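Local coordinates for discoidin-2 (PDB 2VM9), which is a galactose-binding lectin that forms homotrimers and may take part in spore formation and in building the spore coat, at the interface of chains A and B. Numbering follows the deposited sequence. Chains: chain A/B, Discoidin-2.

The interface of chains A and B. Residues chain A 23-26; chain B 27, 31, 46-47.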
# COMPACT_ATOMS: atom_id res chain seq x y z
N ASP A 23 -5.93 -26.70 -12.43
CA ASP A 23 -6.41 -27.40 -11.22
C ASP A 23 -7.05 -28.70 -11.70
O ASP A 23 -7.84 -28.68 -12.64
CB ASP A 23 -7.53 -26.61 -10.54
CG ASP A 23 -7.05 -25.37 -9.82
OD1 ASP A 23 -5.83 -25.27 -9.51
OD2 ASP A 23 -7.93 -24.51 -9.55
N TYR A 24 -6.74 -29.81 -11.03
CA TYR A 24 -7.42 -31.05 -11.40
C TYR A 24 -8.94 -30.85 -11.45
O TYR A 24 -9.63 -31.34 -12.35
CB TYR A 24 -7.06 -32.16 -10.42
CG TYR A 24 -7.40 -33.48 -11.05
CD1 TYR A 24 -6.54 -34.05 -11.99
CD2 TYR A 24 -8.57 -34.15 -10.71
CE1 TYR A 24 -6.85 -35.26 -12.61
CE2 TYR A 24 -8.90 -35.37 -11.33
CZ TYR A 24 -8.04 -35.90 -12.28
OH TYR A 24 -8.33 -37.12 -12.87
N ASN A 25 -9.43 -30.12 -10.45
CA ASN A 25 -10.74 -29.46 -10.50
C ASN A 25 -10.77 -28.53 -9.29
O ASN A 25 -9.76 -28.34 -8.63
CB ASN A 25 -11.90 -30.47 -10.46
CG ASN A 25 -11.82 -31.41 -9.27
OD1 ASN A 25 -11.43 -31.01 -8.17
ND2 ASN A 25 -12.20 -32.67 -9.49
N ALA A 26 -11.92 -27.89 -9.04
CA ALA A 26 -11.96 -26.85 -8.00
C ALA A 26 -11.74 -27.47 -6.63
O ALA A 26 -11.22 -26.81 -5.73
CB ALA A 26 -13.31 -26.08 -8.04
N ASP B 27 -16.34 -25.25 -10.48
CA ASP B 27 -15.57 -25.57 -11.67
C ASP B 27 -15.79 -24.60 -12.86
O ASP B 27 -15.16 -24.75 -13.89
CB ASP B 27 -15.77 -27.03 -12.10
CG ASP B 27 -14.91 -27.98 -11.32
OD1 ASP B 27 -13.74 -27.64 -11.05
OD2 ASP B 27 -15.42 -29.08 -11.01
N LYS B 31 -11.66 -18.17 -10.83
CA LYS B 31 -10.29 -18.67 -10.85
C LYS B 31 -9.94 -19.24 -12.25
O LYS B 31 -8.76 -19.41 -12.58
CB LYS B 31 -10.12 -19.75 -9.78
CG LYS B 31 -10.88 -21.07 -10.12
CD LYS B 31 -10.57 -22.18 -9.09
CE LYS B 31 -11.15 -23.51 -9.56
NZ LYS B 31 -10.37 -24.07 -10.75
N PHE B 46 -13.69 -33.65 -16.66
CA PHE B 46 -13.93 -32.21 -16.66
C PHE B 46 -13.12 -31.59 -15.53
O PHE B 46 -13.36 -31.86 -14.35
CB PHE B 46 -15.42 -31.94 -16.44
CG PHE B 46 -15.79 -30.50 -16.56
CD1 PHE B 46 -15.61 -29.84 -17.77
CD2 PHE B 46 -16.28 -29.79 -15.46
CE1 PHE B 46 -15.92 -28.49 -17.90
CE2 PHE B 46 -16.60 -28.44 -15.59
CZ PHE B 46 -16.43 -27.80 -16.80
N ASP B 47 -12.14 -30.78 -15.90
CA ASP B 47 -11.28 -30.12 -14.92
C ASP B 47 -11.64 -28.63 -14.74
O ASP B 47 -10.91 -27.88 -14.08
CB ASP B 47 -9.80 -30.29 -15.26
CG ASP B 47 -9.43 -29.83 -16.69
OD1 ASP B 47 -10.34 -29.62 -17.52
OD2 ASP B 47 -8.21 -29.72 -16.97
O HOH W 1 -8.12 -26.43 -14.51
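Where A:Ala26 meets B:Asp27, the chain A backbone passes from an extended stretch at A:Asp23 through the loop residues A:Tyr24 and A:Asn25 into the 3-10 helix 26-28, whose first residue turns its amide towards chain B. The partner comes from the same 3-10 element of the other subunit, so equivalent helices play unequal roles, one offering a backbone N-H and the other a carboxylate. OD1 of B:Asp27 takes the amide N of A:Ala26 at 2.7 Å, on its syn side and tilted 23° from the carboxylate plane. The carboxylate thereby satisfies the N-H at the start of the short helix. The same carboxylate lies along the A:Asn25 methylene, with CB of A:Asn25 4.0 Å from CG of B:Asp27.

Polarity is reversed in the neighbouring pair, where B:Lys31 approaches A:Asp23 from the opposite direction and forms a salt bridge that is also a hydrogen bond, NZ to OD2 at 2.8 Å. The ammonium group reaches the anti side of that oxygen, tilted a little from the carboxylate plane. The lysine chain runs extended through its middle and bends at its last torsion (chi4 71°), which swings NZ to the aspartate while CE rests against the A:Ala26 methyl, CB, at 3.7 Å. Apolar and ionic contacts thus share one side chain.

Homotrimeric discoidin-2 illustrates here how small polar patches can help bring F5/8 type C domains together; this one hides 186 Å² in all. B:Asp47, a calcium-binding residue, contributes through its backbone carbonyl, which meets a bridging water. Water 1 links both backbone ends of A:Asp23 to chain B, standing nearly in line with the N-H of A:Asp23 (170° at H) and lying 3.2 Å from the carbonyl O of B:Asp47.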